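Local coordinates for sulfonate ABC transporter, periplasmic sulfonate-binding protein SsuA (PDB 3UIF) that probably binds sulfonates or related sulfate esters in the periplasm and delivers them to an ABC importer, at residues Asp76-Ile80 against His281-Val286; Trp95-Asn100 against Val196-Met201; Trp130-Phe134 against Phe170-Phe174; Arg267-Leu273 against Phe322-Asn326. All blocks are in the same frame, centred on the assembly; numbering follows the deposited sequence.

Contact 1: residues Asp76-Ile80 against His281-Val286; sequences DLPPI and HYRKAV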
loop_
_atom_site.group_PDB
_atom_site.type_symbol
_atom_site.label_atom_id
_atom_site.label_comp_id
_atom_site.label_asym_id
_atom_site.label_seq_id
_atom_site.Cartn_x
_atom_site.Cartn_y
_atom_site.Cartn_z
ATOM N N ASP A 76 2.430 -4.818 -0.174
ATOM C CA ASP A 76 3.680 -5.578 -0.122
ATOM C C ASP A 76 3.702 -6.643 0.961
ATOM O O ASP A 76 4.537 -7.549 0.927
ATOM C CB ASP A 76 4.880 -4.657 0.088
ATOM C CG ASP A 76 4.706 -3.717 1.285
ATOM O OD1 ASP A 76 5.719 -3.094 1.679
ATOM O OD2 ASP A 76 3.568 -3.581 1.826
ATOM N N LEU A 77 2.812 -6.547 1.937
ATOM C CA LEU A 77 2.903 -7.521 3.021
ATOM C C LEU A 77 2.613 -8.979 2.569
ATOM O O LEU A 77 3.479 -9.846 2.738
ATOM C CB LEU A 77 2.113 -7.092 4.262
ATOM C CG LEU A 77 2.540 -7.856 5.532
ATOM C CD1 LEU A 77 4.035 -7.734 5.829
ATOM C CD2 LEU A 77 1.707 -7.436 6.732
ATOM N N PRO A 78 1.428 -9.246 1.968
ATOM C CA PRO A 78 1.205 -10.621 1.478
ATOM C C PRO A 78 2.315 -11.236 0.591
ATOM O O PRO A 78 2.796 -12.324 0.922
ATOM C CB PRO A 78 -0.149 -10.526 0.764
ATOM C CG PRO A 78 -0.872 -9.477 1.550
ATOM C CD PRO A 78 0.182 -8.447 1.896
ATOM N N PRO A 79 2.735 -10.553 -0.500
ATOM C CA PRO A 79 3.767 -11.125 -1.372
ATOM C C PRO A 79 5.096 -11.370 -0.663
ATOM O O PRO A 79 5.789 -12.335 -0.976
ATOM C CB PRO A 79 3.929 -10.089 -2.481
ATOM C CG PRO A 79 3.304 -8.837 -1.993
ATOM C CD PRO A 79 2.298 -9.217 -0.953
ATOM N N ILE A 80 5.449 -10.519 0.289
ATOM C CA ILE A 80 6.560 -10.809 1.206
ATOM C C ILE A 80 6.375 -12.151 1.933
ATOM O O ILE A 80 7.303 -12.955 1.996
ATOM C CB ILE A 80 6.787 -9.659 2.228
ATOM C CG1 ILE A 80 7.438 -8.441 1.543
ATOM C CG2 ILE A 80 7.616 -10.124 3.423
ATOM C CD1 ILE A 80 7.351 -7.156 2.329
ATOM N N HIS A 281 12.541 0.534 2.249
ATOM C CA HIS A 281 11.253 0.074 2.727
ATOM C C HIS A 281 11.139 -1.433 2.615
ATOM O O HIS A 281 10.672 -2.088 3.542
ATOM C CB HIS A 281 10.127 0.777 1.968
ATOM C CG HIS A 281 8.762 0.211 2.253
ATOM N ND1 HIS A 281 8.064 0.525 3.370
ATOM C CD2 HIS A 281 7.987 -0.715 1.548
ATOM C CE1 HIS A 281 6.887 -0.150 3.368
ATOM N NE2 HIS A 281 6.845 -0.909 2.256
ATOM N N TYR A 282 11.564 -2.001 1.488
ATOM C CA TYR A 282 11.478 -3.454 1.286
ATOM C C TYR A 282 12.431 -4.286 2.155
ATOM O O TYR A 282 12.017 -5.292 2.745
ATOM C CB TYR A 282 11.581 -3.805 -0.195
ATOM C CG TYR A 282 10.235 -3.667 -0.848
ATOM C CD1 TYR A 282 9.349 -4.748 -0.872
ATOM C CD2 TYR A 282 9.821 -2.448 -1.407
ATOM C CE1 TYR A 282 8.097 -4.626 -1.447
ATOM C CE2 TYR A 282 8.565 -2.318 -1.979
ATOM C CZ TYR A 282 7.705 -3.410 -1.990
ATOM O OH TYR A 282 6.454 -3.324 -2.550
ATOM N N ARG A 283 13.681 -3.847 2.247
ATOM C CA ARG A 283 14.619 -4.362 3.231
ATOM C C ARG A 283 14.005 -4.304 4.644
ATOM O O ARG A 283 14.036 -5.286 5.383
ATOM C CB ARG A 283 15.953 -3.586 3.182
ATOM C CG ARG A 283 16.942 -4.023 4.264
ATOM C CD ARG A 283 18.202 -3.147 4.392
ATOM N NE ARG A 283 17.998 -1.873 5.117
ATOM C CZ ARG A 283 17.918 -1.745 6.445
ATOM N NH1 ARG A 283 17.751 -0.542 6.987
ATOM N NH2 ARG A 283 18.005 -2.810 7.243
ATOM N N LYS A 284 13.440 -3.159 5.015
ATOM C CA LYS A 284 12.899 -2.997 6.361
ATOM C C LYS A 284 11.690 -3.905 6.588
ATOM O O LYS A 284 11.607 -4.605 7.611
ATOM C CB LYS A 284 12.539 -1.543 6.624
ATOM C CG LYS A 284 13.712 -0.684 7.037
ATOM C CD LYS A 284 13.244 0.717 7.387
ATOM C CE LYS A 284 14.351 1.529 8.049
ATOM N NZ LYS A 284 13.800 2.775 8.667
ATOM N N ALA A 285 10.778 -3.899 5.612
ATOM C CA ALA A 285 9.561 -4.683 5.666
ATOM C C ALA A 285 9.824 -6.180 5.750
ATOM O O ALA A 285 9.107 -6.888 6.454
ATOM C CB ALA A 285 8.659 -4.364 4.482
ATOM N N VAL A 286 10.837 -6.675 5.047
ATOM C CA VAL A 286 11.130 -8.110 5.096
ATOM C C VAL A 286 11.683 -8.500 6.466
ATOM O O VAL A 286 11.363 -9.573 6.978
ATOM C CB VAL A 286 12.029 -8.574 3.932
ATOM C CG1 VAL A 286 12.538 -9.987 4.155
ATOM C CG2 VAL A 286 11.247 -8.516 2.630
#
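The CA atoms of Asp76 and Tyr282 lie 8.2 Å apart and those of Ile80 and Val286 6.6 Å, so the two backbones draw closer from Asp76 to Ile80. In this α/β fold of the type 2 periplasmic binding proteins, helix 77-85 follows strand 71-75 of the larger sheet, and helix 276-291 from late in the chain packs against it. Asp76 sets CG between its backbone N and carbonyl carbon (chi1 52°), which sends the carboxylate across to His281. There His281 NE2 donates to Asp76 OD1 at 2.5 Å; the donor arrives on the syn side, 24° out of the carboxylate plane, with imidazole and carboxylate nearly coplanar. His281 ND1 is bonded to the carbonyl O of Asp197, so both ring nitrogens are engaged and the ring cannot easily turn; a carboxylate and a carbonyl as acceptors would probably favour the doubly protonated imidazole. Tyr282 lays a ring face over Asp76 OD1, while its OH sits 3.3 Å from Asp76 CB. Beyond this polar end the contact becomes aliphatic. Ile80 CD1 reaches Ala285 CB at 3.8 Å, and Val286 CG2 lies 4.0 Å from Ile80 CG1.

Contact 2: residues Trp95-Asn100 against Val196-Met201; sequences WGTTSN and VDWKLM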
loop_
_atom_site.group_PDB
_atom_site.type_symbol
_atom_site.label_atom_id
_atom_site.label_comp_id
_atom_site.label_asym_id
_atom_site.label_seq_id
_atom_site.Cartn_x
_atom_site.Cartn_y
_atom_site.Cartn_z
ATOM N N TRP A 95 3.180 0.969 -6.999
ATOM C CA TRP A 95 2.065 1.890 -7.131
ATOM C C TRP A 95 2.263 3.203 -6.388
ATOM O O TRP A 95 1.377 4.060 -6.357
ATOM C CB TRP A 95 0.750 1.206 -6.761
ATOM C CG TRP A 95 0.577 0.793 -5.309
ATOM C CD1 TRP A 95 1.286 1.245 -4.192
ATOM C CD2 TRP A 95 -0.415 -0.147 -4.766
ATOM N NE1 TRP A 95 0.824 0.659 -3.046
ATOM C CE2 TRP A 95 -0.201 -0.174 -3.308
ATOM C CE3 TRP A 95 -1.433 -0.933 -5.318
ATOM C CZ2 TRP A 95 -0.969 -0.976 -2.460
ATOM C CZ3 TRP A 95 -2.205 -1.727 -4.452
ATOM C CH2 TRP A 95 -1.974 -1.744 -3.055
ATOM N N GLY A 96 3.435 3.369 -5.790
ATOM C CA GLY A 96 3.741 4.549 -5.020
ATOM C C GLY A 96 3.557 4.307 -3.537
ATOM O O GLY A 96 3.842 3.208 -3.016
ATOM N N THR A 97 3.086 5.326 -2.838
ATOM C CA THR A 97 2.907 5.173 -1.418
ATOM C C THR A 97 1.447 5.216 -1.131
ATOM O O THR A 97 0.751 6.189 -1.421
ATOM C CB THR A 97 3.678 6.209 -0.585
ATOM O OG1 THR A 97 3.613 7.483 -1.233
ATOM C CG2 THR A 97 5.136 5.785 -0.429
ATOM N N THR A 98 0.965 4.127 -0.566
ATOM C CA THR A 98 -0.456 3.975 -0.468
ATOM C C THR A 98 -1.070 4.720 0.742
ATOM O O THR A 98 -2.097 5.383 0.584
ATOM C CB THR A 98 -0.875 2.496 -0.703
ATOM O OG1 THR A 98 -2.294 2.407 -0.859
ATOM C CG2 THR A 98 -0.396 1.566 0.379
ATOM N N SER A 99 -0.408 4.683 1.911
ATOM C CA SER A 99 -0.978 5.271 3.130
ATOM C C SER A 99 0.027 5.861 4.111
ATOM O O SER A 99 1.108 5.293 4.333
ATOM C CB SER A 99 -1.766 4.202 3.899
ATOM O OG SER A 99 -2.330 3.243 3.025
ATOM N N ASN A 100 -0.348 6.971 4.738
ATOM C CA ASN A 100 0.329 7.408 5.947
ATOM C C ASN A 100 -0.186 6.617 7.161
ATOM O O ASN A 100 -1.211 5.917 7.086
ATOM C CB ASN A 100 0.147 8.919 6.177
ATOM C CG ASN A 100 0.854 9.764 5.131
ATOM O OD1 ASN A 100 2.092 9.810 5.066
ATOM N ND2 ASN A 100 0.068 10.448 4.304
ATOM N N VAL A 196 10.207 8.807 3.668
ATOM C CA VAL A 196 9.318 8.240 2.657
ATOM C C VAL A 196 9.072 6.731 2.818
ATOM O O VAL A 196 7.973 6.270 2.555
ATOM C CB VAL A 196 9.830 8.554 1.229
ATOM C CG1 VAL A 196 8.955 7.884 0.180
ATOM C CG2 VAL A 196 9.860 10.059 1.000
ATOM N N ASP A 197 10.088 5.977 3.247
ATOM C CA ASP A 197 9.976 4.517 3.410
ATOM C C ASP A 197 9.073 4.018 4.552
ATOM O O ASP A 197 8.755 2.840 4.601
ATOM C CB ASP A 197 11.360 3.857 3.516
ATOM C CG ASP A 197 12.216 4.467 4.588
ATOM O OD1 ASP A 197 12.574 3.775 5.576
ATOM O OD2 ASP A 197 12.536 5.663 4.443
ATOM N N TRP A 198 8.669 4.904 5.458
ATOM C CA TRP A 198 7.749 4.527 6.537
ATOM C C TRP A 198 6.331 4.427 6.060
ATOM O O TRP A 198 5.465 3.906 6.764
ATOM C CB TRP A 198 7.797 5.530 7.666
ATOM C CG TRP A 198 9.126 5.647 8.364
ATOM C CD1 TRP A 198 10.396 5.439 7.836
ATOM C CD2 TRP A 198 9.354 6.067 9.749
ATOM N NE1 TRP A 198 11.361 5.677 8.779
ATOM C CE2 TRP A 198 10.805 6.061 9.945
ATOM C CE3 TRP A 198 8.527 6.426 10.816
ATOM C CZ2 TRP A 198 11.379 6.400 11.152
ATOM C CZ3 TRP A 198 9.128 6.780 12.030
ATOM C CH2 TRP A 198 10.517 6.763 12.190
ATOM N N LYS A 199 6.077 4.939 4.864
ATOM C CA LYS A 199 4.769 4.877 4.256
ATOM C C LYS A 199 4.524 3.493 3.675
ATOM O O LYS A 199 5.471 2.780 3.339
ATOM C CB LYS A 199 4.687 5.916 3.153
ATOM C CG LYS A 199 4.256 7.293 3.617
ATOM C CD LYS A 199 4.774 8.338 2.635
ATOM C CE LYS A 199 4.574 9.745 3.163
ATOM N NZ LYS A 199 3.401 10.277 2.440
ATOM N N LEU A 200 3.256 3.126 3.549
ATOM C CA LEU A 200 2.875 1.828 2.959
ATOM C C LEU A 200 3.066 1.788 1.432
ATOM O O LEU A 200 2.860 2.788 0.724
ATOM C CB LEU A 200 1.429 1.458 3.339
ATOM C CG LEU A 200 1.252 0.823 4.726
ATOM C CD1 LEU A 200 2.264 1.351 5.739
ATOM C CD2 LEU A 200 -0.151 0.994 5.256
HETATM N N MSE A 201 3.475 0.624 0.938
HETATM C CA MSE A 201 3.797 0.459 -0.486
HETATM C C MSE A 201 3.101 -0.749 -1.112
HETATM O O MSE A 201 2.161 -1.307 -0.538
HETATM C CB MSE A 201 5.316 0.406 -0.619
HETATM C CG MSE A 201 5.951 1.704 -0.126
HETATM SE SE MSE A 201 7.727 1.943 -0.950
HETATM C CE MSE A 201 8.283 3.619 -0.074
#
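Thr98 N donates to Leu200 O at 2.7 Å, coming from above the carbonyl plane, 37° out of it. One residue further along, Leu200 N returns a straighter bond to Ser99 O, 3.2 Å long with an angle of 172° at the hydrogen and lying in the carbonyl plane. Together these pin the peptide groups on both sides of Leu200 to segment 95-100. At the end of the contact Lys199 NZ makes a weak bond to Asn100 OD1, the two side chains lying side by side; stronger partners hold both, Asp262 in a salt bridge with Lys199 and Thr191 OG1 bonded to Asn100 OD1. Segments 95-100 and 196-201 belong to the two connections that run between the lobes, from strand 89-94 to strand 102-106 and from strand 185-190 to strand 202-207, and such paired crossings form the hinge of this class of binding protein. Leu200 O also receives a CA-H contact from Thr97 CA at 3.2 Å. Thr97 CG2 touches Lys199 CB at 3.6 Å and, lying alongside the selenomethionine Met201, its CE at 3.8 Å. Leu200 CB rests against Thr98 CG2, and its CD2 meets Ser99 CB at 3.8 Å. Glycerol, probably from the crystallisation liquor, bonds to Trp95 O and Thr97 O, and Trp95 NE1 passes 3.3 Å from Met201 C.

Contact 3: residues Trp130-Phe134 against Phe170-Phe174; sequences WELAF and FFSLF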
loop_
_atom_site.group_PDB
_atom_site.type_symbol
_atom_site.label_atom_id
_atom_site.label_comp_id
_atom_site.label_asym_id
_atom_site.label_seq_id
_atom_site.Cartn_x
_atom_site.Cartn_y
_atom_site.Cartn_z
ATOM N N TRP A 130 1.029 -1.263 8.806
ATOM C CA TRP A 130 1.344 -0.066 9.574
ATOM C C TRP A 130 2.045 -0.327 10.882
ATOM O O TRP A 130 2.503 0.616 11.538
ATOM C CB TRP A 130 0.127 0.824 9.772
ATOM C CG TRP A 130 -1.088 0.136 10.305
ATOM C CD1 TRP A 130 -1.514 0.066 11.623
ATOM C CD2 TRP A 130 -2.111 -0.573 9.535
ATOM N NE1 TRP A 130 -2.694 -0.622 11.722
ATOM C CE2 TRP A 130 -3.107 -1.033 10.506
ATOM C CE3 TRP A 130 -2.297 -0.863 8.185
ATOM C CZ2 TRP A 130 -4.230 -1.755 10.119
ATOM C CZ3 TRP A 130 -3.437 -1.587 7.808
ATOM C CH2 TRP A 130 -4.373 -2.030 8.751
ATOM N N GLU A 131 2.144 -1.597 11.274
ATOM C CA GLU A 131 2.894 -1.967 12.479
ATOM C C GLU A 131 4.381 -1.657 12.292
ATOM O O GLU A 131 5.079 -1.309 13.241
ATOM C CB GLU A 131 2.691 -3.438 12.842
ATOM C CG GLU A 131 3.304 -3.804 14.192
ATOM C CD GLU A 131 3.143 -5.268 14.580
ATOM O OE1 GLU A 131 3.288 -6.163 13.713
ATOM O OE2 GLU A 131 2.879 -5.526 15.775
ATOM N N LEU A 132 4.843 -1.763 11.051
ATOM C CA LEU A 132 6.212 -1.410 10.694
ATOM C C LEU A 132 6.512 0.068 10.978
ATOM O O LEU A 132 7.528 0.393 11.589
ATOM C CB LEU A 132 6.481 -1.766 9.231
ATOM C CG LEU A 132 7.815 -1.302 8.662
ATOM C CD1 LEU A 132 9.008 -1.880 9.427
ATOM C CD2 LEU A 132 7.885 -1.638 7.182
ATOM N N ALA A 133 5.612 0.948 10.547
ATOM C CA ALA A 133 5.723 2.371 10.853
ATOM C C ALA A 133 5.736 2.619 12.359
ATOM O O ALA A 133 6.471 3.473 12.849
ATOM C CB ALA A 133 4.606 3.158 10.191
ATOM N N PHE A 134 4.927 1.867 13.092
ATOM C CA PHE A 134 4.886 2.011 14.528
ATOM C C PHE A 134 6.239 1.602 15.119
ATOM O O PHE A 134 6.831 2.333 15.934
ATOM C CB PHE A 134 3.749 1.184 15.116
ATOM C CG PHE A 134 3.589 1.348 16.606
ATOM C CD1 PHE A 134 3.058 2.525 17.144
ATOM C CD2 PHE A 134 3.966 0.325 17.476
ATOM C CE1 PHE A 134 2.894 2.672 18.507
ATOM C CE2 PHE A 134 3.807 0.471 18.848
ATOM C CZ PHE A 134 3.271 1.645 19.363
ATOM N N PHE A 170 -3.954 5.278 19.850
ATOM C CA PHE A 170 -4.468 4.433 18.780
ATOM C C PHE A 170 -3.611 4.654 17.550
ATOM O O PHE A 170 -3.470 5.770 17.075
ATOM C CB PHE A 170 -5.954 4.774 18.533
ATOM C CG PHE A 170 -6.580 4.090 17.340
ATOM C CD1 PHE A 170 -6.526 2.709 17.187
ATOM C CD2 PHE A 170 -7.271 4.834 16.389
ATOM C CE1 PHE A 170 -7.132 2.088 16.098
ATOM C CE2 PHE A 170 -7.880 4.215 15.301
ATOM C CZ PHE A 170 -7.816 2.842 15.160
ATOM N N PHE A 171 -3.028 3.585 17.038
ATOM C CA PHE A 171 -2.200 3.699 15.851
ATOM C C PHE A 171 -2.902 3.111 14.634
ATOM O O PHE A 171 -3.258 1.927 14.629
ATOM C CB PHE A 171 -0.843 3.039 16.074
ATOM C CG PHE A 171 0.230 3.573 15.175
ATOM C CD1 PHE A 171 0.872 4.771 15.478
ATOM C CD2 PHE A 171 0.583 2.891 14.002
ATOM C CE1 PHE A 171 1.852 5.273 14.636
ATOM C CE2 PHE A 171 1.570 3.388 13.165
ATOM C CZ PHE A 171 2.205 4.578 13.481
ATOM N N SER A 172 -3.108 3.935 13.608
ATOM C CA SER A 172 -3.883 3.514 12.434
ATOM C C SER A 172 -3.602 4.366 11.197
ATOM O O SER A 172 -2.690 5.191 11.193
ATOM C CB SER A 172 -5.385 3.557 12.759
ATOM O OG SER A 172 -6.130 2.706 11.892
ATOM N N LEU A 173 -4.406 4.163 10.158
ATOM C CA LEU A 173 -4.292 4.920 8.914
ATOM C C LEU A 173 -5.264 6.088 8.932
ATOM O O LEU A 173 -5.711 6.499 9.994
ATOM C CB LEU A 173 -4.578 4.018 7.720
ATOM C CG LEU A 173 -3.846 2.667 7.645
ATOM C CD1 LEU A 173 -4.182 1.983 6.323
ATOM C CD2 LEU A 173 -2.341 2.809 7.805
ATOM N N PHE A 174 -5.609 6.599 7.754
ATOM C CA PHE A 174 -6.442 7.811 7.616
ATOM C C PHE A 174 -7.828 7.738 8.265
ATOM O O PHE A 174 -8.489 8.763 8.436
ATOM C CB PHE A 174 -6.530 8.258 6.144
ATOM C CG PHE A 174 -7.373 7.355 5.267
ATOM C CD1 PHE A 174 -7.236 5.961 5.304
ATOM C CD2 PHE A 174 -8.291 7.899 4.386
ATOM C CE1 PHE A 174 -8.013 5.140 4.498
ATOM C CE2 PHE A 174 -9.067 7.088 3.567
ATOM C CZ PHE A 174 -8.936 5.711 3.623
HETATM O O HOH W 1 -4.566 -0.360 13.963
#
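Trp130 and Phe134 pack on Phe171 and Leu173 in a largely aromatic helix-on-strand contact, within the lobe built on the five-stranded sheet. The short axes of helix 130-134 and strand 170-172 approach to 8.8 Å and run at 127° to each other. Phe134 and Phe171 form an edge-to-face pair, with centroids 5.0 Å apart and planes at 62°: the edge carrying Phe134 CD1 points into the face of Phe171. CG anti to the backbone N (chi1 -176°) carries the Phe134 ring from the helix onto Phe171. At the rim of the same Phe171 ring, near its plane, lies Trp130 O, 3.3 Å from CE2; this carbonyl also accepts the helical bond from Phe134 N. The Trp130 indole is met over one face by Leu173, whose CG stands 4.3 Å from the centroid of the six-membered ring, the two side chains crossing at about a right angle. A water joins the partners, accepting from Trp130 NE1 at 2.9 Å and donating to Phe171 O at 2.7 Å. A sulfate ion, probably from the crystallisation liquor, lies about 3 Å from the Trp130 side chain. Leu124 touches both Trp130 and Phe134. Phe171 pairs with Ala123 of the parallel strand 121-124 and Ser172 with Tyr102 of the antiparallel strand 102-106; helix 130-140 lies over 121-124 and 169-172.

Contact 4: residues Arg267-Leu273 against Phe322-Asn326; sequences RQRWSPL and FWTPN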
loop_
_atom_site.group_PDB
_atom_site.type_symbol
_atom_site.label_atom_id
_atom_site.label_comp_id
_atom_site.label_asym_id
_atom_site.label_seq_id
_atom_site.Cartn_x
_atom_site.Cartn_y
_atom_site.Cartn_z
ATOM N N ARG A 267 1.771 13.931 -7.075
ATOM C CA ARG A 267 2.437 13.173 -8.115
ATOM C C ARG A 267 3.393 12.126 -7.553
ATOM O O ARG A 267 3.402 10.975 -7.988
ATOM C CB ARG A 267 3.188 14.118 -9.044
ATOM C CG ARG A 267 3.680 13.454 -10.325
ATOM C CD ARG A 267 4.719 14.301 -11.041
ATOM N NE ARG A 267 4.128 15.505 -11.608
ATOM C CZ ARG A 267 4.731 16.290 -12.505
ATOM N NH1 ARG A 267 5.953 15.985 -12.944
ATOM N NH2 ARG A 267 4.112 17.380 -12.967
ATOM N N GLN A 268 4.200 12.528 -6.587
ATOM C CA GLN A 268 5.163 11.622 -5.972
ATOM C C GLN A 268 4.524 10.427 -5.240
ATOM O O GLN A 268 5.130 9.356 -5.140
ATOM C CB GLN A 268 6.116 12.398 -5.056
ATOM C CG GLN A 268 7.092 13.303 -5.789
ATOM C CD GLN A 268 8.074 12.527 -6.658
ATOM O OE1 GLN A 268 8.029 12.601 -7.898
ATOM N NE2 GLN A 268 8.960 11.770 -6.021
ATOM N N ARG A 269 3.291 10.592 -4.770
ATOM C CA ARG A 269 2.563 9.499 -4.138
ATOM C C ARG A 269 2.313 8.326 -5.094
ATOM O O ARG A 269 2.034 7.209 -4.653
ATOM C CB ARG A 269 1.244 9.994 -3.535
ATOM C CG ARG A 269 1.393 10.929 -2.338
ATOM C CD ARG A 269 1.943 10.261 -1.084
ATOM N NE ARG A 269 1.057 9.206 -0.602
ATOM C CZ ARG A 269 0.040 9.376 0.249
ATOM N NH1 ARG A 269 -0.252 10.574 0.749
ATOM N NH2 ARG A 269 -0.684 8.333 0.611
ATOM N N TRP A 270 2.431 8.590 -6.390
ATOM C CA TRP A 270 2.118 7.630 -7.422
ATOM C C TRP A 270 3.358 7.092 -8.080
ATOM O O TRP A 270 3.278 6.344 -9.046
ATOM C CB TRP A 270 1.203 8.293 -8.454
ATOM C CG TRP A 270 -0.198 8.556 -7.939
ATOM C CD1 TRP A 270 -0.683 9.717 -7.338
ATOM C CD2 TRP A 270 -1.339 7.635 -7.947
ATOM N NE1 TRP A 270 -1.996 9.586 -6.987
ATOM C CE2 TRP A 270 -2.459 8.366 -7.316
ATOM C CE3 TRP A 270 -1.548 6.325 -8.394
ATOM C CZ2 TRP A 270 -3.723 7.787 -7.157
ATOM C CZ3 TRP A 270 -2.823 5.764 -8.227
ATOM C CH2 TRP A 270 -3.883 6.478 -7.627
ATOM N N SER A 271 4.524 7.457 -7.553
ATOM C CA SER A 271 5.800 7.137 -8.178
ATOM C C SER A 271 6.052 5.636 -8.323
ATOM O O SER A 271 5.856 4.872 -7.389
ATOM C CB SER A 271 6.947 7.806 -7.420
ATOM O OG SER A 271 8.200 7.416 -7.943
ATOM N N PRO A 272 6.480 5.211 -9.514
ATOM C CA PRO A 272 6.810 3.813 -9.779
ATOM C C PRO A 272 8.307 3.537 -9.704
ATOM O O PRO A 272 8.763 2.446 -10.033
ATOM C CB PRO A 272 6.319 3.630 -11.210
ATOM C CG PRO A 272 6.545 4.980 -11.833
ATOM C CD PRO A 272 6.320 5.991 -10.755
ATOM N N LEU A 273 9.069 4.536 -9.278
ATOM C CA LEU A 273 10.522 4.429 -9.231
ATOM C C LEU A 273 11.009 3.425 -8.197
ATOM O O LEU A 273 10.472 3.340 -7.084
ATOM C CB LEU A 273 11.144 5.808 -8.973
ATOM C CG LEU A 273 10.829 6.854 -10.048
ATOM C CD1 LEU A 273 11.606 8.127 -9.788
ATOM C CD2 LEU A 273 11.131 6.325 -11.451
ATOM N N PHE A 322 9.428 12.653 -15.145
ATOM C CA PHE A 322 8.128 13.031 -14.600
ATOM C C PHE A 322 8.062 12.793 -13.071
ATOM O O PHE A 322 7.468 13.592 -12.348
ATOM C CB PHE A 322 7.000 12.317 -15.379
ATOM C CG PHE A 322 5.620 12.658 -14.894
ATOM C CD1 PHE A 322 4.962 11.824 -13.967
ATOM C CD2 PHE A 322 4.986 13.818 -15.329
ATOM C CE1 PHE A 322 3.700 12.151 -13.503
ATOM C CE2 PHE A 322 3.725 14.145 -14.870
ATOM C CZ PHE A 322 3.080 13.315 -13.957
ATOM N N TRP A 323 8.681 11.703 -12.601
ATOM C CA TRP A 323 8.921 11.449 -11.176
ATOM C C TRP A 323 10.369 11.705 -10.805
ATOM O O TRP A 323 11.235 11.751 -11.682
ATOM C CB TRP A 323 8.517 10.021 -10.833
ATOM C CG TRP A 323 7.018 9.819 -10.817
ATOM C CD1 TRP A 323 6.127 10.220 -9.830
ATOM C CD2 TRP A 323 6.184 9.197 -11.849
ATOM N NE1 TRP A 323 4.844 9.887 -10.162
ATOM C CE2 TRP A 323 4.806 9.275 -11.361
ATOM C CE3 TRP A 323 6.429 8.604 -13.089
ATOM C CZ2 TRP A 323 3.736 8.759 -12.087
ATOM C CZ3 TRP A 323 5.348 8.093 -13.810
ATOM C CH2 TRP A 323 4.036 8.168 -13.323
ATOM N N THR A 324 10.654 11.901 -9.515
ATOM C CA THR A 324 12.040 12.091 -9.042
ATOM C C THR A 324 12.388 11.028 -8.006
ATOM O O THR A 324 11.582 10.780 -7.132
ATOM C CB THR A 324 12.266 13.472 -8.381
ATOM O OG1 THR A 324 11.510 13.566 -7.159
ATOM C CG2 THR A 324 11.895 14.623 -9.310
ATOM N N PRO A 325 13.591 10.409 -8.085
ATOM C CA PRO A 325 13.960 9.373 -7.117
ATOM C C PRO A 325 14.219 9.958 -5.726
ATOM O O PRO A 325 14.772 11.046 -5.627
ATOM C CB PRO A 325 15.254 8.793 -7.706
ATOM C CG PRO A 325 15.853 9.898 -8.486
ATOM C CD PRO A 325 14.707 10.707 -9.016
ATOM N N ASN A 326 13.794 9.258 -4.668
ATOM C CA ASN A 326 14.076 9.681 -3.287
ATOM C C ASN A 326 15.348 9.015 -2.777
ATOM O O ASN A 326 15.614 7.848 -3.086
ATOM C CB ASN A 326 12.937 9.310 -2.335
ATOM C CG ASN A 326 11.571 9.767 -2.817
ATOM O OD1 ASN A 326 11.328 10.949 -3.037
ATOM N ND2 ASN A 326 10.647 8.820 -2.935
#
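Trp323 packs tightly against Ser271 and Pro272, its indole enclosed on both faces. Ser271 CA and Pro272 CD lie over one face, the latter 3.5 Å from the centroid of the six-membered ring, and Phe322 CD1, from its own segment, lies over the opposite one. Trp323 NE1 donates to Arg267 O at 2.8 Å, with the acceptor in the ring plane; Trp270 N reaches that oxygen from the other side of its carbonyl plane, so two donors grip it. Arg267, bent at chi3 (-70°), lays its guanidinium flat on the Phe322 ring, centres 3.8 Å apart and planes 2° apart, while NH1 bonds in plane to a lone pair of Phe322 O at 2.9 Å. The Gln268 amide grips Thr324 twice: OE1 accepts from Thr324 N at 3.2 Å and NE2 donates to Thr324 O at 3.0 Å. The solvent side is looser. Thr324 and Pro325 are exposed, their CB atoms directed away from segment 267-273; Pro325 still brings CD to 4.1 Å from Leu273 CD1. Each hydrogen bond across the contact joins a side chain to a main-chain atom, and the arginine meets a ring and a carbonyl; the C-terminal segment is thus held without any ion pair between the two segments.

Overall arrangement
Contact 2, at the probable hinge, lies 12 Å between centres from both contact 1 and contact 3, and 11 Å from contact 4, and it touches all three. Towards contact 1, His281 CE1 packs on Lys199 O at 3.3 Å. Towards contact 3, Leu200 CD2 meets Leu173 CD2 at 3.8 Å, linking these crossings to the five-stranded lobe. Towards contact 4, Thr97 N probably bonds to Arg269 O at 2.8 Å. Contacts 3 and 4 stand apart, with nearest atoms about 8 Å away. Glycerol near Thr98 and Trp270 and sulfate near Trp130 come close to contacts 2, 4 and 3, consistent with a ligand cleft between the lobes.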